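Local coordinates for protein L-lysine 6-oxidase (Marinomonas mediterranea, PDB 3WEU) that oxidises the epsilon-amino group of L-lysine with a cysteine tryptophylquinone cofactor, releasing the hydrogen peroxide behind its antibacterial activity, at residues 240-244 against 468-472; 291-297 against 420-426; 325-329 against 338-342; 398-402 against 521-527; 528-533 against 567-573. All coordinates share one frame; numbering follows the deposited sequence.

Contact 1 of 5, residues 240-244 against 468-472; sequences STAWM and QIKHY
H471 slots its imidazole between T241 and W243 of strand 237-247. W243 CZ3 stands 3.8 Å above the middle of one imidazole face, the indole benzo ring meeting it edge-on in a T-shaped pair (centroids 5.0 Å apart, planes at 90°); T241 OG1 lies over the opposite face, with T241 CB 3.6 Å from H471 CE1. At the imidazole edge NE2 gives a weak, bent hydrogen bond to A242 O (3.1 Å, 127° at the hydrogen). I469 covers an indole face instead: its CG2 sits 4.0 Å from the centroid of the six-membered ring of W243, a CH-pi contact, and CG1 packs on W243 CB. The indole is anchored by a hydrogen bond from NE1 to D223 OD2 on strand 223-232, while I469 also rests on I9 of strand 4-13. A 468-472 segment from the C-terminal family region is thus pinned to the N-terminal sheet mainly by aromatic and aliphatic packing. The one polar link implies a proton on NE2, though its poor angle makes that inference tentative.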
# COMPACT_ATOMS: atom_id res chain seq x y z
N SER A 240 1.45 -25.35 45.94
CA SER A 240 2.45 -25.82 44.98
C SER A 240 2.13 -25.13 43.65
O SER A 240 1.05 -24.51 43.49
CB SER A 240 2.40 -27.34 44.94
OG SER A 240 3.16 -27.86 43.87
N THR A 241 3.09 -25.11 42.72
CA THR A 241 2.99 -24.22 41.56
C THR A 241 3.41 -24.95 40.26
O THR A 241 4.09 -26.02 40.32
CB THR A 241 3.89 -22.99 41.68
OG1 THR A 241 5.20 -23.47 41.95
CG2 THR A 241 3.41 -22.04 42.79
N ALA A 242 3.01 -24.35 39.13
CA ALA A 242 3.33 -24.80 37.80
C ALA A 242 3.22 -23.61 36.91
O ALA A 242 3.10 -22.46 37.40
CB ALA A 242 2.33 -25.92 37.38
N TRP A 243 3.32 -23.84 35.61
CA TRP A 243 3.21 -22.83 34.60
C TRP A 243 2.21 -23.29 33.57
O TRP A 243 1.86 -24.49 33.49
CB TRP A 243 4.58 -22.53 33.97
CG TRP A 243 4.72 -21.15 33.50
CD1 TRP A 243 4.55 -20.71 32.24
CD2 TRP A 243 5.03 -19.99 34.29
NE1 TRP A 243 4.70 -19.35 32.18
CE2 TRP A 243 5.03 -18.89 33.42
CE3 TRP A 243 5.32 -19.78 35.62
CZ2 TRP A 243 5.34 -17.59 33.85
CZ3 TRP A 243 5.58 -18.48 36.07
CH2 TRP A 243 5.61 -17.42 35.19
N MET A 244 1.77 -22.34 32.77
CA MET A 244 0.80 -22.58 31.75
C MET A 244 1.15 -21.81 30.48
O MET A 244 1.43 -20.61 30.54
CB MET A 244 -0.59 -22.14 32.27
CG MET A 244 -1.69 -22.24 31.25
SD MET A 244 -2.09 -23.95 31.01
CE MET A 244 -2.92 -23.83 29.48
N GLN A 468 10.69 -27.51 35.59
CA GLN A 468 9.94 -26.60 36.47
C GLN A 468 10.34 -25.17 36.35
O GLN A 468 11.47 -24.84 36.69
CB GLN A 468 10.22 -26.99 37.89
CG GLN A 468 9.59 -28.22 38.40
CD GLN A 468 9.86 -28.33 39.91
OE1 GLN A 468 10.26 -27.33 40.61
NE2 GLN A 468 9.69 -29.53 40.42
N ILE A 469 9.41 -24.35 35.90
CA ILE A 469 9.66 -22.94 35.68
C ILE A 469 9.77 -22.23 37.03
O ILE A 469 8.89 -22.37 37.88
CB ILE A 469 8.54 -22.30 34.87
CG1 ILE A 469 8.45 -22.96 33.48
CG2 ILE A 469 8.74 -20.78 34.77
CD1 ILE A 469 9.72 -22.88 32.61
N LYS A 470 10.85 -21.49 37.21
CA LYS A 470 11.02 -20.65 38.39
C LYS A 470 10.15 -19.45 38.31
O LYS A 470 10.13 -18.75 37.31
CB LYS A 470 12.50 -20.18 38.41
CG LYS A 470 12.88 -19.41 39.69
CD LYS A 470 14.29 -18.85 39.55
CE LYS A 470 15.40 -19.82 39.91
NZ LYS A 470 16.62 -19.61 39.06
N HIS A 471 9.43 -19.16 39.38
CA HIS A 471 8.56 -18.05 39.44
C HIS A 471 9.30 -16.84 40.05
O HIS A 471 10.01 -16.98 41.04
CB HIS A 471 7.40 -18.36 40.38
CG HIS A 471 6.42 -19.34 39.84
ND1 HIS A 471 5.06 -19.21 40.06
CD2 HIS A 471 6.59 -20.51 39.18
CE1 HIS A 471 4.42 -20.23 39.51
NE2 HIS A 471 5.33 -21.04 38.96
N TYR A 472 9.16 -15.71 39.42
CA TYR A 472 9.58 -14.43 39.98
C TYR A 472 8.39 -13.86 40.77
O TYR A 472 7.35 -13.61 40.22
CB TYR A 472 9.88 -13.50 38.90
CG TYR A 472 10.39 -12.11 39.32
CD1 TYR A 472 11.60 -11.96 39.99
CD2 TYR A 472 9.67 -10.99 38.97
CE1 TYR A 472 12.06 -10.69 40.30
CE2 TYR A 472 10.11 -9.72 39.27
CZ TYR A 472 11.31 -9.59 39.93
OH TYR A 472 11.70 -8.33 40.20

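Contact 2 of 5, residues 291-297 against 420-426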
# COMPACT_ATOMS: atom_id res chain seq x y z
N TYR A 291 27.46 -44.81 29.85
CA TYR A 291 26.02 -44.85 29.99
C TYR A 291 25.43 -45.73 28.92
O TYR A 291 25.72 -45.56 27.74
CB TYR A 291 25.40 -43.44 29.88
CG TYR A 291 23.87 -43.45 30.07
CD1 TYR A 291 23.33 -43.41 31.33
CD2 TYR A 291 22.96 -43.49 28.96
CE1 TYR A 291 21.96 -43.42 31.54
CE2 TYR A 291 21.57 -43.52 29.18
CZ TYR A 291 21.09 -43.45 30.47
OH TYR A 291 19.75 -43.47 30.78
N VAL A 292 24.63 -46.67 29.31
CA VAL A 292 24.04 -47.60 28.34
C VAL A 292 22.62 -47.16 27.96
O VAL A 292 21.72 -47.09 28.82
CB VAL A 292 24.04 -49.06 28.94
CG1 VAL A 292 23.34 -50.04 28.02
CG2 VAL A 292 25.47 -49.54 29.20
N ALA A 293 22.39 -46.78 26.70
CA ALA A 293 21.09 -46.28 26.28
C ALA A 293 20.14 -47.44 26.16
O ALA A 293 20.54 -48.62 26.22
CB ALA A 293 21.24 -45.55 24.92
N ASN A 294 18.89 -47.14 25.93
CA ASN A 294 17.92 -48.18 25.72
C ASN A 294 17.30 -47.91 24.33
O ASN A 294 16.82 -46.80 24.06
CB ASN A 294 16.81 -48.11 26.77
CG ASN A 294 15.67 -49.10 26.49
OD1 ASN A 294 14.54 -48.72 26.12
ND2 ASN A 294 15.97 -50.40 26.67
N PHE A 295 17.20 -48.95 23.49
CA PHE A 295 16.68 -48.72 22.16
C PHE A 295 15.27 -48.16 22.16
O PHE A 295 14.98 -47.13 21.53
CB PHE A 295 16.71 -49.97 21.31
CG PHE A 295 16.24 -49.70 19.90
CD1 PHE A 295 17.07 -49.09 18.98
CD2 PHE A 295 14.93 -50.00 19.53
CE1 PHE A 295 16.63 -48.80 17.72
CE2 PHE A 295 14.49 -49.76 18.24
CZ PHE A 295 15.34 -49.15 17.34
N ASP A 296 14.36 -48.85 22.80
CA ASP A 296 12.99 -48.45 22.78
C ASP A 296 12.74 -47.06 23.38
O ASP A 296 11.91 -46.32 22.85
CB ASP A 296 12.03 -49.46 23.46
CG ASP A 296 11.84 -50.79 22.69
OD1 ASP A 296 12.01 -50.86 21.50
OD2 ASP A 296 11.55 -51.81 23.34
N ARG A 297 13.37 -46.73 24.48
CA ARG A 297 13.12 -45.47 25.16
C ARG A 297 13.84 -44.31 24.46
O ARG A 297 13.30 -43.23 24.36
CB ARG A 297 13.67 -45.54 26.61
CG ARG A 297 13.47 -44.33 27.52
CD ARG A 297 14.15 -44.48 28.94
NE ARG A 297 15.57 -44.54 28.73
CZ ARG A 297 16.47 -44.98 29.60
NH1 ARG A 297 16.11 -45.41 30.81
NH2 ARG A 297 17.76 -45.00 29.25
N GLU A 420 26.53 -49.45 22.96
CA GLU A 420 26.17 -49.23 24.36
C GLU A 420 24.69 -49.00 24.51
O GLU A 420 24.24 -47.94 24.85
CB GLU A 420 26.93 -48.08 24.91
CG GLU A 420 28.46 -48.23 24.80
CD GLU A 420 29.03 -49.23 25.85
OE1 GLU A 420 28.27 -50.02 26.47
OE2 GLU A 420 30.25 -49.23 26.03
N PHE A 421 23.93 -50.01 24.21
CA PHE A 421 22.52 -49.95 24.39
C PHE A 421 21.90 -51.28 24.59
O PHE A 421 22.41 -52.28 24.12
CB PHE A 421 21.77 -49.29 23.21
CG PHE A 421 21.76 -50.09 21.93
CD1 PHE A 421 22.87 -50.14 21.08
CD2 PHE A 421 20.62 -50.76 21.55
CE1 PHE A 421 22.82 -50.82 19.85
CE2 PHE A 421 20.59 -51.50 20.39
CZ PHE A 421 21.68 -51.53 19.53
N THR A 422 20.73 -51.27 25.18
CA THR A 422 19.94 -52.46 25.33
C THR A 422 18.70 -52.46 24.54
O THR A 422 18.23 -51.42 24.02
CB THR A 422 19.48 -52.54 26.81
OG1 THR A 422 18.89 -51.28 27.16
CG2 THR A 422 20.65 -52.78 27.72
N ALA A 423 18.12 -53.62 24.49
CA ALA A 423 16.83 -53.89 23.95
C ALA A 423 15.97 -54.38 25.07
O ALA A 423 16.44 -55.06 25.98
CB ALA A 423 16.96 -54.94 22.86
N GLY A 424 14.71 -54.00 25.05
CA GLY A 424 13.78 -54.39 26.06
C GLY A 424 13.35 -53.15 26.84
O GLY A 424 13.71 -52.03 26.51
N PRO A 425 12.60 -53.34 27.89
CA PRO A 425 12.11 -52.18 28.69
C PRO A 425 13.25 -51.48 29.40
O PRO A 425 14.27 -52.05 29.78
CB PRO A 425 11.26 -52.84 29.78
CG PRO A 425 11.64 -54.32 29.70
CD PRO A 425 11.94 -54.60 28.29
N ALA A 426 13.20 -50.22 29.55
CA ALA A 426 14.21 -49.71 30.42
C ALA A 426 13.38 -49.09 31.46
O ALA A 426 12.24 -48.86 31.19
CB ALA A 426 15.05 -48.71 29.70
O HOH W 1 19.98 -49.84 29.15
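N294 reaches T422 and the 424-426 loop because its CG lies anti to the backbone N (chi1 174°), while T422 holds OG1 between its own N and carbonyl carbon (chi1 51°), facing the amide. The two belong to a short parallel pair of strands, 293-294 and 421-422, the first of which runs straight into helix 295-308 with N294 as N-cap. Three backbone bonds zip the ladder: A293 N to E420 O (2.9 Å), T422 N to A293 O (2.9 Å) and F295 N to T422 O (2.7 Å). The N294 amide is gripped at both ends. Its OD1 accepts from R297 N (2.8 Å), the capping bond, and ND2 spends both hydrogens near the amide plane, on T422 OG1 (3.1 Å, 168° at the hydrogen) and on G424 O (2.8 Å), which it meets from above the carbonyl plane. With the amide's rotation fixed in this way, the 424-426 loop is tied to the start of the helix. On the other face of the pair A293 CB packs on F421 CB, and F421 also meets W416. The R297 guanidinium, whose NH1 donates to D427 O, has A426 over one face; A426 CB packs there and against the N294 side chain, 3.6 Å from R297 NH1.

Contact 3 of 5, residues 325-329 against 338-342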
# COMPACT_ATOMS: atom_id res chain seq x y z
N GLN A 325 16.97 -50.92 6.91
CA GLN A 325 17.72 -51.56 5.82
C GLN A 325 18.71 -52.49 6.51
O GLN A 325 19.17 -53.41 5.90
CB GLN A 325 18.33 -50.52 4.84
CG GLN A 325 19.46 -49.68 5.36
CD GLN A 325 19.08 -48.58 6.38
OE1 GLN A 325 18.29 -48.79 7.35
NE2 GLN A 325 19.63 -47.43 6.16
N PHE A 326 19.03 -52.22 7.78
CA PHE A 326 19.77 -53.15 8.60
C PHE A 326 19.03 -53.11 9.91
O PHE A 326 18.13 -52.32 10.10
CB PHE A 326 21.27 -52.79 8.78
CG PHE A 326 21.54 -51.43 9.41
CD1 PHE A 326 21.74 -51.30 10.78
CD2 PHE A 326 21.57 -50.24 8.63
CE1 PHE A 326 21.97 -50.01 11.37
CE2 PHE A 326 21.81 -49.00 9.22
CZ PHE A 326 22.07 -48.90 10.57
N ASP A 327 19.42 -53.98 10.79
CA ASP A 327 18.77 -54.15 12.04
C ASP A 327 19.19 -53.14 13.10
O ASP A 327 20.28 -53.24 13.66
CB ASP A 327 19.02 -55.59 12.53
CG ASP A 327 18.10 -55.97 13.70
OD1 ASP A 327 17.35 -55.09 14.25
OD2 ASP A 327 18.12 -57.16 14.06
N TYR A 328 18.32 -52.16 13.39
CA TYR A 328 18.63 -51.10 14.34
C TYR A 328 18.80 -51.67 15.77
O TYR A 328 19.46 -51.03 16.60
CB TYR A 328 17.62 -49.90 14.29
CG TYR A 328 17.49 -49.22 12.91
CD1 TYR A 328 18.55 -49.18 11.97
CD2 TYR A 328 16.27 -48.75 12.47
CE1 TYR A 328 18.37 -48.61 10.70
CE2 TYR A 328 16.11 -48.15 11.21
CZ TYR A 328 17.12 -48.09 10.36
OH TYR A 328 16.87 -47.54 9.15
N ARG A 329 18.28 -52.87 16.07
CA ARG A 329 18.34 -53.42 17.41
C ARG A 329 19.56 -54.28 17.60
O ARG A 329 19.86 -54.68 18.69
CB ARG A 329 17.06 -54.24 17.70
CG ARG A 329 15.82 -53.36 17.82
CD ARG A 329 14.50 -54.17 18.08
NE ARG A 329 13.33 -53.26 18.23
CZ ARG A 329 12.61 -52.74 17.22
NH1 ARG A 329 12.88 -53.01 15.95
NH2 ARG A 329 11.62 -51.86 17.48
N ASN A 338 27.57 -50.26 10.39
CA ASN A 338 26.26 -49.76 10.01
C ASN A 338 25.67 -48.73 10.95
O ASN A 338 25.19 -47.66 10.51
CB ASN A 338 25.26 -50.91 9.93
CG ASN A 338 25.47 -51.80 8.74
OD1 ASN A 338 25.99 -51.39 7.73
ND2 ASN A 338 25.01 -53.02 8.85
N ARG A 339 25.72 -49.00 12.26
CA ARG A 339 25.17 -48.03 13.23
C ARG A 339 25.96 -46.73 13.22
O ARG A 339 25.38 -45.63 13.33
CB ARG A 339 25.10 -48.61 14.64
CG ARG A 339 24.14 -49.78 14.78
CD ARG A 339 24.06 -50.23 16.23
NE ARG A 339 25.06 -51.25 16.43
CZ ARG A 339 26.19 -51.08 17.08
NH1 ARG A 339 26.47 -49.94 17.64
NH2 ARG A 339 27.03 -52.08 17.16
N MET A 340 27.29 -46.85 13.09
CA MET A 340 28.15 -45.68 13.09
C MET A 340 27.92 -44.81 11.82
O MET A 340 27.98 -43.57 11.88
CB MET A 340 29.60 -46.10 13.12
CG MET A 340 30.08 -46.64 14.42
SD MET A 340 30.14 -45.42 15.72
CE MET A 340 30.96 -44.13 14.94
N LYS A 341 27.70 -45.47 10.69
CA LYS A 341 27.42 -44.76 9.46
C LYS A 341 26.12 -43.95 9.65
O LYS A 341 26.09 -42.80 9.28
CB LYS A 341 27.28 -45.66 8.30
CG LYS A 341 27.37 -44.92 6.96
CD LYS A 341 27.19 -45.91 5.84
CE LYS A 341 28.11 -45.74 4.63
NZ LYS A 341 28.50 -44.33 4.47
N TYR A 342 25.08 -44.56 10.22
CA TYR A 342 23.78 -43.92 10.48
C TYR A 342 24.00 -42.69 11.37
O TYR A 342 23.59 -41.59 11.07
CB TYR A 342 22.86 -44.97 11.16
CG TYR A 342 21.45 -44.57 11.50
CD1 TYR A 342 21.18 -43.59 12.45
CD2 TYR A 342 20.36 -45.21 10.89
CE1 TYR A 342 19.86 -43.23 12.78
CE2 TYR A 342 19.06 -44.82 11.20
CZ TYR A 342 18.81 -43.86 12.15
OH TYR A 342 17.51 -43.48 12.42
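F326 turns a ring face to N338, whose CB stands almost exactly over the middle (3.6 Å from the centroid, 8° off the ring normal), a CH-pi contact. It is one element of an aromatic cluster in which the irregular 325-329 loop, carrying an Asx turn at D327, folds back onto helix 336-344. The ring gets there by taking the tight position between its own N and carbonyl carbon (chi1 59°), and its far end then points at the helix: CZ comes 3.4 Å from N338 O and 4.1 Å from Y342 CB, which lies at the ring edge. Y328 CE1 lies over the opposite face of F326, toward its rim. Y328 in turn receives the edge of Y342 on a face, an edge-to-face pair with centroids 5.3 Å apart and planes at 69°; the closest carbons are Y328 CE1 and Y342 CE2, 3.9 Å apart. Hydrogen bonds anchor the hydroxyl ends of both tyrosines, Y342 to F321 O, Y328 to F324 N and Q325, while the N338 amide is held by N335. No hydrogen bond joins the two segments, so ring packing carries the contact. In the loop itself, R329 N donates to D327 OD1, and Y328 OH donates to Q325 OE1 in the carbonyl plane, on a lone pair, at 2.6 Å.

Contact 4 of 5, residues 398-402 against 521-527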
# COMPACT_ATOMS: atom_id res chain seq x y z
N VAL A 398 24.90 -14.38 14.94
CA VAL A 398 24.99 -15.85 15.03
C VAL A 398 24.13 -16.47 13.94
O VAL A 398 22.92 -16.11 13.80
CB VAL A 398 24.54 -16.33 16.39
CG1 VAL A 398 24.51 -17.86 16.52
CG2 VAL A 398 25.50 -15.77 17.47
N VAL A 399 24.74 -17.41 13.24
CA VAL A 399 24.10 -18.18 12.14
C VAL A 399 23.97 -19.63 12.61
O VAL A 399 24.83 -20.19 13.26
CB VAL A 399 25.00 -18.12 10.91
CG1 VAL A 399 24.59 -19.07 9.79
CG2 VAL A 399 25.04 -16.69 10.41
N GLU A 400 22.84 -20.26 12.26
CA GLU A 400 22.71 -21.70 12.48
C GLU A 400 21.78 -22.23 11.39
O GLU A 400 20.58 -22.16 11.50
CB GLU A 400 22.21 -22.01 13.88
CG GLU A 400 22.26 -23.47 14.15
CD GLU A 400 21.31 -23.89 15.23
OE1 GLU A 400 21.78 -23.91 16.42
OE2 GLU A 400 20.10 -24.20 14.93
N LYS A 401 22.36 -22.67 10.32
CA LYS A 401 21.60 -22.84 9.05
C LYS A 401 20.71 -24.08 9.07
O LYS A 401 19.53 -24.02 8.60
CB LYS A 401 22.55 -22.96 7.92
CG LYS A 401 23.27 -21.68 7.56
CD LYS A 401 24.10 -21.88 6.30
CE LYS A 401 24.65 -20.51 5.85
NZ LYS A 401 25.29 -20.67 4.51
N PHE A 402 21.29 -25.19 9.55
CA PHE A 402 20.63 -26.53 9.49
C PHE A 402 20.53 -27.22 10.81
O PHE A 402 21.29 -26.94 11.76
CB PHE A 402 21.37 -27.45 8.47
CG PHE A 402 21.50 -26.81 7.09
CD1 PHE A 402 20.38 -26.68 6.27
CD2 PHE A 402 22.72 -26.38 6.62
CE1 PHE A 402 20.45 -26.11 5.04
CE2 PHE A 402 22.81 -25.80 5.38
CZ PHE A 402 21.69 -25.66 4.58
N VAL A 521 17.91 -22.07 1.77
CA VAL A 521 19.10 -21.87 2.63
C VAL A 521 20.41 -22.08 1.84
O VAL A 521 20.66 -23.15 1.24
CB VAL A 521 19.10 -22.82 3.84
CG1 VAL A 521 20.19 -22.43 4.82
CG2 VAL A 521 17.70 -22.84 4.52
N ASN A 522 21.25 -21.05 1.83
CA ASN A 522 22.53 -21.11 1.16
C ASN A 522 23.37 -22.21 1.82
O ASN A 522 23.39 -22.30 3.07
CB ASN A 522 23.31 -19.78 1.33
CG ASN A 522 24.74 -19.93 0.91
OD1 ASN A 522 25.61 -20.19 1.71
ND2 ASN A 522 24.95 -19.94 -0.38
N PHE A 523 24.15 -22.95 1.04
CA PHE A 523 25.02 -23.91 1.68
C PHE A 523 26.51 -23.83 1.26
O PHE A 523 27.25 -24.79 1.38
CB PHE A 523 24.49 -25.31 1.52
CG PHE A 523 24.28 -25.74 0.10
CD1 PHE A 523 25.23 -26.51 -0.54
CD2 PHE A 523 23.08 -25.52 -0.55
CE1 PHE A 523 25.04 -27.00 -1.83
CE2 PHE A 523 22.88 -26.00 -1.86
CZ PHE A 523 23.87 -26.72 -2.50
N SER A 524 26.93 -22.69 0.76
CA SER A 524 28.30 -22.55 0.21
C SER A 524 29.16 -21.66 1.06
O SER A 524 30.38 -21.76 1.05
CB SER A 524 28.27 -21.97 -1.21
OG SER A 524 27.65 -20.71 -1.23
N GLU A 525 28.56 -20.74 1.79
CA GLU A 525 29.32 -19.74 2.57
C GLU A 525 28.75 -19.73 3.98
O GLU A 525 27.63 -19.20 4.21
CB GLU A 525 29.18 -18.34 1.97
CG GLU A 525 29.98 -18.17 0.67
CD GLU A 525 31.49 -18.08 0.97
OE1 GLU A 525 31.92 -18.07 2.15
OE2 GLU A 525 32.21 -18.14 -0.00
N PRO A 526 29.50 -20.28 4.94
CA PRO A 526 28.96 -20.47 6.28
C PRO A 526 28.45 -19.21 6.95
O PRO A 526 27.52 -19.27 7.78
CB PRO A 526 30.16 -20.99 7.04
CG PRO A 526 30.90 -21.85 6.01
CD PRO A 526 30.74 -21.08 4.71
N SER A 527 29.04 -18.04 6.63
CA SER A 527 28.63 -16.79 7.29
C SER A 527 27.47 -16.03 6.60
O SER A 527 26.97 -15.03 7.10
CB SER A 527 29.91 -15.88 7.41
OG SER A 527 30.22 -15.43 6.09
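K401 NZ is gripped by a ring of backbone carbonyls: it donates to E525 O (2.8 Å) and to N522 O (2.9 Å), and V528 O just beyond the segment takes a third bond. Both carbonyls within the segment are met from well above their planes, 55° out for E525 and 62° for N522. The lysine chain is extended beyond CG, so the ammonium spans the gap and its charge is probably stabilised by these carbonyl dipoles. N522 shapes the turn as second shell. Its OD1 takes S524 N from above the plane, an Asx turn, and E525 N on a lone pair (3.0 Å), which extends it to an Asx motif, while ND2 binds S524 OG (2.9 Å) and L572 O. Apolar groups pack round the lysine stem: F402 CZ lies on V521 CG1 (3.6 Å), F523 CB at the edge of the F402 ring and K401 CB over one of its faces. V399 CG1 comes 3.6 Å from P526 O. In the fold, the lysine bridges two strand systems: K401 pairs by backbone with G382 of strand 381-382, whereas V521 pairs with Y576 of strand 575-579, whose S578 also touches F402.

Contact 5 of 5, residues 528-533 against 567-573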
# COMPACT_ATOMS: atom_id res chain seq x y z
N VAL A 528 26.97 -16.56 5.50
CA VAL A 528 25.97 -15.90 4.67
C VAL A 528 24.66 -16.69 4.60
O VAL A 528 24.66 -17.88 4.23
CB VAL A 528 26.48 -15.79 3.26
CG1 VAL A 528 25.40 -15.13 2.40
CG2 VAL A 528 27.76 -14.89 3.25
N ASN A 529 23.58 -16.05 5.00
CA ASN A 529 22.23 -16.57 4.65
C ASN A 529 21.63 -15.84 3.44
O ASN A 529 21.06 -16.46 2.58
CB ASN A 529 21.29 -16.55 5.85
CG ASN A 529 21.46 -17.75 6.73
OD1 ASN A 529 21.52 -18.85 6.24
ND2 ASN A 529 21.51 -17.57 8.04
N LYS A 530 21.76 -14.52 3.40
CA LYS A 530 21.16 -13.68 2.35
C LYS A 530 22.23 -12.69 1.85
O LYS A 530 23.14 -12.32 2.59
CB LYS A 530 19.87 -12.95 2.85
CG LYS A 530 18.84 -13.97 3.17
CD LYS A 530 17.44 -13.63 3.02
CE LYS A 530 16.62 -14.66 3.74
NZ LYS A 530 15.42 -13.88 3.97
N ALA A 531 22.08 -12.29 0.61
CA ALA A 531 22.99 -11.31 0.00
C ALA A 531 22.15 -10.44 -0.88
O ALA A 531 20.96 -10.80 -1.18
CB ALA A 531 23.95 -12.06 -0.84
N SER A 532 22.74 -9.34 -1.37
CA SER A 532 22.00 -8.58 -2.40
C SER A 532 22.27 -9.25 -3.71
O SER A 532 23.31 -9.89 -3.91
CB SER A 532 22.44 -7.12 -2.41
OG SER A 532 23.78 -7.11 -2.80
N GLN A 533 21.33 -9.15 -4.63
CA GLN A 533 21.50 -9.74 -5.89
C GLN A 533 21.13 -8.72 -6.96
O GLN A 533 20.06 -8.07 -6.87
CB GLN A 533 20.66 -10.96 -6.00
CG GLN A 533 20.73 -11.69 -7.33
CD GLN A 533 19.87 -12.93 -7.34
OE1 GLN A 533 20.27 -14.05 -6.90
NE2 GLN A 533 18.67 -12.75 -7.85
N ASP A 567 17.70 -6.90 -5.75
CA ASP A 567 17.01 -7.33 -4.55
C ASP A 567 18.02 -7.29 -3.47
O ASP A 567 19.07 -7.98 -3.59
CB ASP A 567 16.48 -8.75 -4.69
CG ASP A 567 15.46 -8.89 -5.77
OD1 ASP A 567 14.29 -8.60 -5.52
OD2 ASP A 567 15.82 -9.28 -6.90
N GLU A 568 17.68 -6.62 -2.39
CA GLU A 568 18.62 -6.35 -1.33
C GLU A 568 18.98 -7.57 -0.44
O GLU A 568 20.08 -7.63 0.12
CB GLU A 568 18.15 -5.16 -0.48
CG GLU A 568 19.26 -4.13 -0.13
CD GLU A 568 20.03 -3.50 -1.35
OE1 GLU A 568 21.27 -3.25 -1.25
OE2 GLU A 568 19.44 -3.24 -2.41
N LYS A 569 18.05 -8.50 -0.30
CA LYS A 569 18.27 -9.61 0.64
C LYS A 569 17.59 -10.82 0.08
O LYS A 569 16.39 -10.98 0.33
CB LYS A 569 17.65 -9.30 2.02
CG LYS A 569 18.20 -8.05 2.67
CD LYS A 569 18.16 -8.03 4.20
CE LYS A 569 16.95 -8.72 4.83
NZ LYS A 569 15.58 -8.24 4.48
N VAL A 570 18.32 -11.66 -0.65
CA VAL A 570 17.81 -12.92 -1.13
C VAL A 570 18.78 -14.03 -0.77
O VAL A 570 19.92 -13.77 -0.59
CB VAL A 570 17.62 -12.92 -2.65
CG1 VAL A 570 16.57 -11.84 -2.98
CG2 VAL A 570 18.93 -12.72 -3.39
N PRO A 571 18.27 -15.24 -0.63
CA PRO A 571 19.15 -16.35 -0.35
C PRO A 571 20.27 -16.43 -1.36
O PRO A 571 20.04 -16.35 -2.53
CB PRO A 571 18.20 -17.57 -0.47
CG PRO A 571 16.83 -17.03 -0.11
CD PRO A 571 16.84 -15.65 -0.73
N LEU A 572 21.49 -16.55 -0.90
CA LEU A 572 22.63 -16.70 -1.79
C LEU A 572 22.63 -18.06 -2.44
O LEU A 572 22.64 -19.05 -1.72
CB LEU A 572 23.94 -16.51 -1.04
CG LEU A 572 25.20 -16.58 -1.90
CD1 LEU A 572 25.26 -15.32 -2.84
CD2 LEU A 572 26.41 -16.70 -1.02
N PRO A 573 22.62 -18.14 -3.76
CA PRO A 573 22.79 -19.46 -4.38
C PRO A 573 24.21 -19.97 -4.17
O PRO A 573 25.10 -19.14 -4.07
CB PRO A 573 22.62 -19.18 -5.84
CG PRO A 573 21.99 -17.85 -5.93
CD PRO A 573 22.44 -17.08 -4.77
O HOH W 2 14.62 -13.25 1.04
O HOH W 3 17.74 -9.67 -8.56
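Q533 turns one face of its flat amide to V570, whose CG2 sits above it, 4.1 Å from Q533 CD; its NE2 meets a water weakly, and OE1 approaches P573 CG. These groups lie at the base of the long antiparallel ribbon formed by strands 530-543 and 557-571. With CG anti to the backbone N (chi1 179°), the extended chain carries the amide out over V570 CG2; strand pairing sets Q533 CB 3.6 Å from V570 CG2. Paired bonds fasten the strands: A531 and V570 exchange two (A531 N to V570 O 2.9 Å, V570 N to A531 O 2.8 Å), as do Q533 and D567, with Q533 N 2.7 Å from D567 O. Between these pairs the register slips by one residue, a beta bulge at E568 and K569, where the chain turns a corner. L572 packs on the apolar side, CD1 on A531 CB and CD2 on V528 CG1. On the other side a water bridges the strands, accepting from K530 NZ and donating to K569 O (3.0 Å).

Contacts 4 and 5 adjoin, their centres 12 Å apart: a hydrogen bond from the lysine of contact 4, and probably a second from its asparagine, reach the backbone of contact 5, so the lysine-holding turn is stitched to the base of the ribbon. Contacts 2 and 3 form a second pair, centres 15 Å apart, packing F295 and F421 on Y328 and R329 (F295 CE1 to Y328 CB 3.7 Å). Contact 1 stands apart, about 19 Å from contact 2 and 20 Å from contact 4 between nearest atoms. Contacts 4 and 5 lie near the cofactor residues in sequence: strand 518-522 follows C516, and segment 567-573 leads into strand 575-579 and then W581, the two cross-linked cofactor residues.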